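Lipoxygenase (Cyanothece sp., PDB 5EK8) is a 9R-lipoxygenase, a non-heme iron enzyme that probably inserts both atoms of molecular oxygen into its substrate. Local coordinates at residues Leu52-Gly57 against Gln150-Phe155; His291-Tyr296 against Arg344-Ala349; Ile309-Arg314 against Glu329-Asn334. One frame throughout, in Å; residues are numbered along the deposited sequence.

How the interactions relate
Interactions 2 and 3 adjoin each other, with centres about 8 Å apart, whereas interaction 1 lies on the other side of the chain's centre, about 68 and 76 Å from them between centres. Residues 309-314 and 329-334 come between the two segments of interaction 2 in sequence. Strands 291-300 and 303-313 are neighbours in one antiparallel sheet, and the two contacts touch where Asn292 N probably hydrogen-bonds Gln312 O at 2.9 Å and where Ile345 CD1 lies 3.7 Å from Ile311 CD1. None of the three contacts reaches the iron, but helix 337-377, used in interaction 2, carries the iron ligands His359 and His364. The His291 side chain is about 13 Å from a bound sodium ion.

Interaction 1: Leu52-Gly57 against Gln150-Phe155; sequences LNKATG and QKTYDF
Asn53 holds CG anti to its backbone N (chi1 -165°), which carries CG toward residues 150-151, and Asp154 has CG anti to N as well (chi1 176°), placing its carboxylate carbon beside Thr56. Both groups flank a parallel strand pair of the PLAT domain, a beta-sandwich that follows two N-terminal helices. The evidence for parallel pairing is an angle of 20° between strand directions, an axis separation of 4.6 Å, and the backbone bonding pattern. Lys54 and Thr56 of one strand each use both N and O, reaching Lys151 O and Tyr153 N in the first case and Tyr153 O and Phe155 N in the second.

The side chains add a bond at each end. Asn53 ND2 donates to Gln150 O at 2.8 Å; the acceptor lies nearly in the amide plane of Asn53, while the donor stands above the carbonyl plane of Gln150. At the other end Thr56 OG1 donates to Asp154 OD1 at 3.1 Å, on the anti side of the carboxylate, the two side chains crossing at about a right angle.

On the face shared by Lys54 and Thr152 the side chains run side by side, and Lys54 CE packs 3.6 Å from Thr152 CG2. The ammonium continues to Glu99 of strand 97-102, the neighbour on the other flank of strand 53-61. The opposite face carries Ala55 and Tyr153, and the Phe155 ring lies against both, with Tyr153 and Phe155 touching strand 115-126 of the second sheet. There Ala55 CB meets the edge of the Phe155 ring, near its plane, 3.8 Å from CE2.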
loop_
_atom_site.group_PDB
_atom_site.type_symbol
_atom_site.label_atom_id
_atom_site.label_comp_id
_atom_site.label_asym_id
_atom_site.label_seq_id
_atom_site.Cartn_x
_atom_site.Cartn_y
_atom_site.Cartn_z
ATOM N N LEU A 52 7.837 -16.956 45.133
ATOM C CA LEU A 52 7.359 -17.155 43.770
ATOM C C LEU A 52 8.065 -18.315 43.079
ATOM O O LEU A 52 9.123 -18.770 43.514
ATOM C CB LEU A 52 7.548 -15.876 42.953
ATOM C CG LEU A 52 6.495 -14.786 43.138
ATOM C CD1 LEU A 52 7.117 -13.402 43.044
ATOM C CD2 LEU A 52 5.401 -14.946 42.099
ATOM N N ASN A 53 7.456 -18.789 41.998
ATOM C CA ASN A 53 8.032 -19.824 41.155
ATOM C C ASN A 53 8.537 -19.176 39.862
ATOM O O ASN A 53 8.285 -17.992 39.626
ATOM C CB ASN A 53 6.988 -20.910 40.875
ATOM C CG ASN A 53 7.592 -22.181 40.310
ATOM O OD1 ASN A 53 8.364 -22.149 39.349
ATOM N ND2 ASN A 53 7.241 -23.314 40.912
ATOM N N LYS A 54 9.248 -19.928 39.027
ATOM C CA LYS A 54 9.795 -19.337 37.808
ATOM C C LYS A 54 9.702 -20.246 36.580
ATOM O O LYS A 54 9.722 -21.475 36.681
ATOM C CB LYS A 54 11.253 -18.913 38.037
ATOM C CG LYS A 54 12.284 -19.706 37.250
ATOM C CD LYS A 54 13.645 -19.033 37.283
ATOM C CE LYS A 54 14.172 -18.895 38.701
ATOM N NZ LYS A 54 15.571 -18.390 38.717
ATOM N N ALA A 55 9.585 -19.610 35.419
ATOM C CA ALA A 55 9.575 -20.290 34.135
ATOM C C ALA A 55 10.572 -19.612 33.200
ATOM O O ALA A 55 10.567 -18.394 33.062
ATOM C CB ALA A 55 8.179 -20.281 33.532
ATOM N N THR A 56 11.432 -20.396 32.563
ATOM C CA THR A 56 12.468 -19.816 31.720
ATOM C C THR A 56 12.421 -20.358 30.306
ATOM O O THR A 56 11.737 -21.347 30.024
ATOM C CB THR A 56 13.878 -20.075 32.285
ATOM O OG1 THR A 56 14.118 -21.486 32.346
ATOM C CG2 THR A 56 14.025 -19.470 33.674
ATOM N N GLY A 57 13.156 -19.702 29.414
ATOM C CA GLY A 57 13.277 -20.211 28.058
ATOM C C GLY A 57 13.782 -19.197 27.057
ATOM O O GLY A 57 14.230 -18.119 27.428
ATOM N N GLN A 150 8.030 -27.859 40.128
ATOM C CA GLN A 150 9.432 -27.484 40.217
ATOM C C GLN A 150 9.527 -25.966 40.306
ATOM O O GLN A 150 8.777 -25.263 39.630
ATOM C CB GLN A 150 10.199 -28.001 39.004
ATOM C CG GLN A 150 9.512 -29.162 38.307
ATOM C CD GLN A 150 9.804 -29.204 36.817
ATOM O OE1 GLN A 150 10.653 -28.464 36.317
ATOM N NE2 GLN A 150 9.093 -30.067 36.099
ATOM N N LYS A 151 10.442 -25.453 41.125
ATOM C CA LYS A 151 10.531 -24.007 41.309
ATOM C C LYS A 151 11.084 -23.315 40.064
ATOM O O LYS A 151 11.097 -22.087 39.986
ATOM C CB LYS A 151 11.384 -23.659 42.532
ATOM C CG LYS A 151 10.994 -22.326 43.161
ATOM C CD LYS A 151 11.712 -22.069 44.474
ATOM C CE LYS A 151 10.757 -21.474 45.501
ATOM N NZ LYS A 151 11.479 -20.755 46.589
ATOM N N THR A 152 11.551 -24.107 39.100
ATOM C CA THR A 152 11.941 -23.598 37.786
ATOM C C THR A 152 11.491 -24.561 36.692
ATOM O O THR A 152 11.942 -25.707 36.647
ATOM C CB THR A 152 13.472 -23.400 37.649
ATOM O OG1 THR A 152 14.124 -24.676 37.650
ATOM C CG2 THR A 152 14.036 -22.533 38.769
ATOM N N TYR A 153 10.605 -24.106 35.812
ATOM C CA TYR A 153 10.232 -24.906 34.649
ATOM C C TYR A 153 10.776 -24.276 33.378
ATOM O O TYR A 153 10.553 -23.097 33.118
ATOM C CB TYR A 153 8.716 -25.066 34.535
ATOM C CG TYR A 153 8.311 -25.856 33.307
ATOM C CD1 TYR A 153 8.397 -27.244 33.292
ATOM C CD2 TYR A 153 7.858 -25.215 32.156
ATOM C CE1 TYR A 153 8.037 -27.975 32.171
ATOM C CE2 TYR A 153 7.497 -25.938 31.028
ATOM C CZ TYR A 153 7.588 -27.317 31.042
ATOM O OH TYR A 153 7.228 -28.041 29.927
ATOM N N ASP A 154 11.475 -25.072 32.576
ATOM C CA ASP A 154 12.145 -24.553 31.390
ATOM C C ASP A 154 11.510 -25.039 30.088
ATOM O O ASP A 154 11.422 -26.242 29.839
ATOM C CB ASP A 154 13.628 -24.933 31.422
ATOM C CG ASP A 154 14.369 -24.513 30.167
ATOM O OD1 ASP A 154 14.425 -23.295 29.885
ATOM O OD2 ASP A 154 14.907 -25.401 29.470
ATOM N N PHE A 155 11.071 -24.093 29.262
ATOM C CA PHE A 155 10.533 -24.418 27.946
ATOM C C PHE A 155 11.661 -24.733 26.975
ATOM O O PHE A 155 11.467 -25.432 25.980
ATOM C CB PHE A 155 9.695 -23.264 27.393
ATOM C CG PHE A 155 8.485 -22.934 28.217
ATOM C CD1 PHE A 155 7.228 -23.376 27.835
ATOM C CD2 PHE A 155 8.602 -22.170 29.368
ATOM C CE1 PHE A 155 6.109 -23.067 28.586
ATOM C CE2 PHE A 155 7.489 -21.859 30.126
ATOM C CZ PHE A 155 6.239 -22.307 29.734
#

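Interaction 2: His291-Tyr296 against Arg344-Ala349; sequences HNVEAY and RIFRTA
His291 and Ile345 cross at about a right angle, with the isoleucine over the imidazole. Ile345 CD1 stands 4.2 Å from the centroid of the His291 ring and only 10° off its normal, which identifies a CH-pi contact over the face. The other branch, Ile345 CG2, touches the same ring at CD2 (3.7 Å). ND1 of His291 is bonded to Ser313 and NE2 to Ser595, so both ring nitrogens have partners, which is consistent with a settled ring orientation beneath the methyl.

Val293, pointing toward the helix, divides its two methyls between different partners. CG1 lies 3.6 Å from Ile345 CG2, the two side chains crossing obliquely. CG2 is lodged between Ala349 and Phe346: it is 3.6 Å from Ala349 CB and 4.0 Å from Phe346 CD1. One valine therefore meets three helix residues, and Ile345 CG2 in turn serves both Val293 and His291.

Phe346 leaves the helix beside the strand, and its chi1 of -178°, with CG anti to the backbone N, carries CG round toward the strand. The CB of Ala295 approaches Phe346 CE1 at 3.4 Å, obliquely to the ring. Farther out, the Phe346 ring meets that of Phe250 on helix 247-256.

No hydrogen bond joins the two segments, and every touching residue is buried. The strand and helix axes pass 8.7 Å apart at 108°, so His291, Val293 and Ala295, alternate residues on one face of the sheet, are laid across the helix. This is alpha/beta packing in the lipoxygenase catalytic region: an antiparallel sheet seated against long helix 337-377, whose later turns supply iron ligands His359 and His364.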
loop_
_atom_site.group_PDB
_atom_site.type_symbol
_atom_site.label_atom_id
_atom_site.label_comp_id
_atom_site.label_asym_id
_atom_site.label_seq_id
_atom_site.Cartn_x
_atom_site.Cartn_y
_atom_site.Cartn_z
ATOM N N HIS A 291 -0.166 0.127 -26.878
ATOM C CA HIS A 291 0.415 1.272 -27.570
ATOM C C HIS A 291 1.677 1.814 -26.905
ATOM O O HIS A 291 1.653 2.266 -25.758
ATOM C CB HIS A 291 -0.617 2.395 -27.687
ATOM C CG HIS A 291 -1.916 1.960 -28.291
ATOM N ND1 HIS A 291 -2.080 1.767 -29.646
ATOM C CD2 HIS A 291 -3.112 1.678 -27.722
ATOM C CE1 HIS A 291 -3.322 1.383 -29.885
ATOM N NE2 HIS A 291 -3.967 1.315 -28.735
ATOM N N ASN A 292 2.782 1.759 -27.637
ATOM C CA ASN A 292 3.963 2.514 -27.266
ATOM C C ASN A 292 3.692 3.979 -27.568
ATOM O O ASN A 292 3.794 4.412 -28.717
ATOM C CB ASN A 292 5.204 2.023 -28.015
ATOM C CG ASN A 292 5.608 0.615 -27.624
ATOM O OD1 ASN A 292 5.249 0.120 -26.557
ATOM N ND2 ASN A 292 6.365 -0.037 -28.491
ATOM N N VAL A 293 3.313 4.736 -26.545
ATOM C CA VAL A 293 2.945 6.131 -26.753
ATOM C C VAL A 293 3.938 7.073 -26.098
ATOM O O VAL A 293 4.370 6.863 -24.962
ATOM C CB VAL A 293 1.528 6.442 -26.225
ATOM C CG1 VAL A 293 0.496 5.759 -27.079
ATOM C CG2 VAL A 293 1.377 6.017 -24.778
ATOM N N GLU A 294 4.311 8.112 -26.831
ATOM C CA GLU A 294 5.240 9.094 -26.302
ATOM C C GLU A 294 4.676 10.489 -26.510
ATOM O O GLU A 294 4.349 10.875 -27.631
ATOM C CB GLU A 294 6.611 8.945 -26.965
ATOM C CG GLU A 294 7.195 7.546 -26.816
ATOM C CD GLU A 294 8.653 7.460 -27.226
ATOM O OE1 GLU A 294 8.921 7.174 -28.416
ATOM O OE2 GLU A 294 9.526 7.672 -26.353
ATOM N N ALA A 295 4.540 11.240 -25.422
ATOM C CA ALA A 295 3.985 12.585 -25.513
ATOM C C ALA A 295 5.082 13.614 -25.345
ATOM O O ALA A 295 5.868 13.538 -24.417
ATOM C CB ALA A 295 2.894 12.798 -24.474
ATOM N N TYR A 296 5.125 14.575 -26.253
ATOM C CA TYR A 296 6.134 15.615 -26.232
ATOM C C TYR A 296 5.489 16.931 -25.833
ATOM O O TYR A 296 4.370 17.241 -26.251
ATOM C CB TYR A 296 6.811 15.735 -27.596
ATOM C CG TYR A 296 7.532 14.481 -28.033
ATOM C CD1 TYR A 296 8.917 14.396 -27.965
ATOM C CD2 TYR A 296 6.830 13.380 -28.508
ATOM C CE1 TYR A 296 9.585 13.253 -28.363
ATOM C CE2 TYR A 296 7.483 12.230 -28.902
ATOM C CZ TYR A 296 8.865 12.170 -28.833
ATOM O OH TYR A 296 9.521 11.020 -29.230
ATOM N N ARG A 344 -6.421 10.502 -25.753
ATOM C CA ARG A 344 -7.112 9.481 -24.971
ATOM C C ARG A 344 -6.248 8.222 -24.801
ATOM O O ARG A 344 -6.162 7.655 -23.701
ATOM C CB ARG A 344 -8.448 9.123 -25.619
ATOM C CG ARG A 344 -9.259 8.105 -24.831
ATOM C CD ARG A 344 -10.558 7.810 -25.540
ATOM N NE ARG A 344 -11.274 6.679 -24.963
ATOM C CZ ARG A 344 -12.216 6.001 -25.611
ATOM N NH1 ARG A 344 -12.535 6.341 -26.854
ATOM N NH2 ARG A 344 -12.832 4.984 -25.024
ATOM N N ILE A 345 -5.616 7.788 -25.893
ATOM C CA ILE A 345 -4.736 6.618 -25.855
ATOM C C ILE A 345 -3.603 6.809 -24.841
ATOM O O ILE A 345 -3.340 5.930 -24.002
ATOM C CB ILE A 345 -4.136 6.314 -27.241
ATOM C CG1 ILE A 345 -5.223 5.790 -28.182
ATOM C CG2 ILE A 345 -3.029 5.282 -27.123
ATOM C CD1 ILE A 345 -4.708 5.341 -29.525
ATOM N N PHE A 346 -2.946 7.966 -24.912
ATOM C CA PHE A 346 -1.947 8.320 -23.915
ATOM C C PHE A 346 -2.525 8.222 -22.515
ATOM O O PHE A 346 -1.899 7.646 -21.626
ATOM C CB PHE A 346 -1.408 9.730 -24.139
ATOM C CG PHE A 346 -0.331 10.118 -23.165
ATOM C CD1 PHE A 346 0.995 9.812 -23.425
ATOM C CD2 PHE A 346 -0.641 10.771 -21.985
ATOM C CE1 PHE A 346 1.991 10.157 -22.528
ATOM C CE2 PHE A 346 0.351 11.118 -21.086
ATOM C CZ PHE A 346 1.668 10.814 -21.360
ATOM N N ARG A 347 -3.715 8.792 -22.323
ATOM C CA ARG A 347 -4.368 8.768 -21.013
ATOM C C ARG A 347 -4.524 7.352 -20.469
ATOM O O ARG A 347 -4.323 7.108 -19.280
ATOM C CB ARG A 347 -5.739 9.438 -21.078
ATOM C CG ARG A 347 -5.712 10.928 -20.853
ATOM C CD ARG A 347 -7.100 11.431 -20.512
ATOM N NE ARG A 347 -8.058 11.240 -21.600
ATOM C CZ ARG A 347 -8.219 12.091 -22.609
ATOM N NH1 ARG A 347 -7.481 13.194 -22.671
ATOM N NH2 ARG A 347 -9.111 11.838 -23.556
ATOM N N THR A 348 -4.885 6.424 -21.346
ATOM C CA THR A 348 -5.114 5.046 -20.929
ATOM C C THR A 348 -3.801 4.349 -20.587
ATOM O O THR A 348 -3.717 3.602 -19.600
ATOM C CB THR A 348 -5.843 4.243 -22.013
ATOM O OG1 THR A 348 -5.094 4.307 -23.234
ATOM C CG2 THR A 348 -7.236 4.805 -22.244
ATOM N N ALA A 349 -2.775 4.586 -21.398
ATOM C CA ALA A 349 -1.461 4.029 -21.079
ATOM C C ALA A 349 -0.989 4.567 -19.728
ATOM O O ALA A 349 -0.416 3.835 -18.913
ATOM C CB ALA A 349 -0.451 4.346 -22.172
#

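Interaction 3: Ile309-Arg314 against Glu329-Asn334; sequences ITIQSR and EVYTPN
An antiparallel edge pairing is formed here, with the short strand 329-331 closing one side of a sheet by running against strand 303-313. Four backbone hydrogen bonds fix its register: Ile309 and Tyr331 exchange N-H and C=O in both directions, as do Ile311 and Glu329. Between these hydrogen-bonded pairs, Thr310 and Val330 form a non-hydrogen-bonded pair, and Thr310 CA comes 3.2 Å from Glu329 O in a CA-H...O contact. The strand directions differ by 155°.

Ile309, Ile311, Glu329 and Tyr331 share one face. On it Ile311 and Tyr331 cross at about a right angle, Ile311 CD1 lying 4.2 Å from Tyr331 CE2 in an oblique approach to the ring. Glu329 has its CG beside the backbone N and anti to the carbonyl carbon (chi1 -42°). Its OE1 lies 4.1 Å from Ile311 CB. The same OE1 accepts the hydroxyl of Tyr331 at 2.8 Å; the phenol comes from above the carboxylate plane (72° out of it), while OE1 lies in the plane of the ring. This bond links two residues of one strand and probably limits the swing of the phenol. An alanine in place of Glu329 would probably leave Tyr331 OH without this acceptor and the phenol freer to swing, and open a gap beside Ile311 CB where OE1 packed.

Beyond the pair, Ile309 packs on Trp339 and Lys343 and Ile311 on Ile345, all of helix 337-377, while strand 291-300 continues the sheet on the other side of strand 303-313 through backbone bonds from Thr310 to Glu294 and Gln312 to Asn292.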
loop_
_atom_site.group_PDB
_atom_site.type_symbol
_atom_site.label_atom_id
_atom_site.label_comp_id
_atom_site.label_asym_id
_atom_site.label_seq_id
_atom_site.Cartn_x
_atom_site.Cartn_y
_atom_site.Cartn_z
ATOM N N ILE A 309 2.233 13.760 -30.116
ATOM C CA ILE A 309 2.091 12.469 -29.471
ATOM C C ILE A 309 2.333 11.439 -30.548
ATOM O O ILE A 309 1.688 11.463 -31.599
ATOM C CB ILE A 309 0.688 12.247 -28.838
ATOM C CG1 ILE A 309 0.406 13.263 -27.729
ATOM C CG2 ILE A 309 0.551 10.827 -28.292
ATOM C CD1 ILE A 309 -0.966 13.122 -27.129
ATOM N N THR A 310 3.287 10.554 -30.305
ATOM C CA THR A 310 3.555 9.481 -31.237
ATOM C C THR A 310 2.979 8.188 -30.686
ATOM O O THR A 310 3.019 7.933 -29.471
ATOM C CB THR A 310 5.056 9.320 -31.509
ATOM O OG1 THR A 310 5.685 8.684 -30.386
ATOM C CG2 THR A 310 5.687 10.676 -31.756
ATOM N N ILE A 311 2.427 7.385 -31.586
ATOM C CA ILE A 311 1.814 6.125 -31.196
ATOM C C ILE A 311 2.312 4.984 -32.077
ATOM O O ILE A 311 2.180 5.019 -33.300
ATOM C CB ILE A 311 0.273 6.189 -31.275
ATOM C CG1 ILE A 311 -0.278 7.260 -30.331
ATOM C CG2 ILE A 311 -0.330 4.834 -30.941
ATOM C CD1 ILE A 311 -1.792 7.426 -30.412
ATOM N N GLN A 312 2.889 3.970 -31.448
ATOM C CA GLN A 312 3.330 2.796 -32.184
ATOM C C GLN A 312 2.697 1.547 -31.581
ATOM O O GLN A 312 3.000 1.175 -30.452
ATOM C CB GLN A 312 4.854 2.700 -32.178
ATOM C CG GLN A 312 5.386 1.665 -33.130
ATOM C CD GLN A 312 6.887 1.669 -33.215
ATOM O OE1 GLN A 312 7.445 1.412 -34.275
ATOM N NE2 GLN A 312 7.555 1.966 -32.101
ATOM N N SER A 313 1.817 0.902 -32.336
ATOM C CA SER A 313 0.964 -0.134 -31.762
ATOM C C SER A 313 1.374 -1.554 -32.138
ATOM O O SER A 313 1.897 -1.806 -33.223
ATOM C CB SER A 313 -0.491 0.104 -32.177
ATOM O OG SER A 313 -0.916 1.404 -31.809
ATOM N N ARG A 314 1.129 -2.476 -31.213
ATOM C CA ARG A 314 1.229 -3.899 -31.482
ATOM C C ARG A 314 0.155 -4.311 -32.471
ATOM O O ARG A 314 -0.955 -3.777 -32.439
ATOM C CB ARG A 314 1.074 -4.699 -30.189
ATOM C CG ARG A 314 2.059 -4.308 -29.108
ATOM C CD ARG A 314 3.317 -5.152 -29.180
ATOM N NE ARG A 314 3.188 -6.367 -28.390
ATOM C CZ ARG A 314 3.717 -6.530 -27.185
ATOM N NH1 ARG A 314 4.434 -5.554 -26.633
ATOM N NH2 ARG A 314 3.536 -7.676 -26.540
ATOM N N GLU A 329 3.119 6.261 -35.701
ATOM C CA GLU A 329 2.367 7.369 -36.267
ATOM C C GLU A 329 2.623 8.607 -35.427
ATOM O O GLU A 329 2.998 8.495 -34.253
ATOM C CB GLU A 329 0.873 7.050 -36.305
ATOM C CG GLU A 329 0.539 5.636 -36.750
ATOM C CD GLU A 329 -0.740 5.109 -36.102
ATOM O OE1 GLU A 329 -1.189 5.708 -35.096
ATOM O OE2 GLU A 329 -1.292 4.099 -36.596
ATOM N N VAL A 330 2.419 9.776 -36.029
ATOM C CA VAL A 330 2.679 11.056 -35.372
ATOM C C VAL A 330 1.445 11.954 -35.389
ATOM O O VAL A 330 0.780 12.089 -36.417
ATOM C CB VAL A 330 3.853 11.794 -36.049
ATOM C CG1 VAL A 330 4.164 13.090 -35.328
ATOM C CG2 VAL A 330 5.078 10.908 -36.076
ATOM N N TYR A 331 1.141 12.573 -34.250
ATOM C CA TYR A 331 -0.042 13.420 -34.153
ATOM C C TYR A 331 0.255 14.751 -33.469
ATOM O O TYR A 331 0.811 14.787 -32.380
ATOM C CB TYR A 331 -1.159 12.674 -33.416
ATOM C CG TYR A 331 -1.565 11.396 -34.115
ATOM C CD1 TYR A 331 -2.332 11.429 -35.271
ATOM C CD2 TYR A 331 -1.162 10.157 -33.630
ATOM C CE1 TYR A 331 -2.692 10.265 -35.923
ATOM C CE2 TYR A 331 -1.518 8.986 -34.277
ATOM C CZ TYR A 331 -2.283 9.047 -35.422
ATOM O OH TYR A 331 -2.643 7.888 -36.071
ATOM N N THR A 332 -0.124 15.842 -34.127
ATOM C CA THR A 332 0.073 17.189 -33.597
ATOM C C THR A 332 -1.275 17.794 -33.179
ATOM O O THR A 332 -2.327 17.299 -33.588
ATOM C CB THR A 332 0.768 18.086 -34.641
ATOM O OG1 THR A 332 -0.093 18.277 -35.773
ATOM C CG2 THR A 332 2.058 17.444 -35.092
ATOM N N PRO A 333 -1.257 18.864 -32.358
ATOM C CA PRO A 333 -2.516 19.446 -31.869
ATOM C C PRO A 333 -3.454 20.000 -32.943
ATOM O O PRO A 333 -4.531 20.482 -32.596
ATOM C CB PRO A 333 -2.040 20.582 -30.958
ATOM C CG PRO A 333 -0.707 20.148 -30.496
ATOM C CD PRO A 333 -0.093 19.445 -31.667
ATOM N N ASN A 334 -3.065 19.939 -34.212
ATOM C CA ASN A 334 -3.934 20.412 -35.282
ATOM C C ASN A 334 -4.459 19.268 -36.142
ATOM O O ASN A 334 -5.046 19.492 -37.200
ATOM C CB ASN A 334 -3.199 21.432 -36.152
ATOM C CG ASN A 334 -1.741 21.083 -36.349
ATOM O OD1 ASN A 334 -1.398 20.214 -37.152
ATOM N ND2 ASN A 334 -0.868 21.762 -35.613
#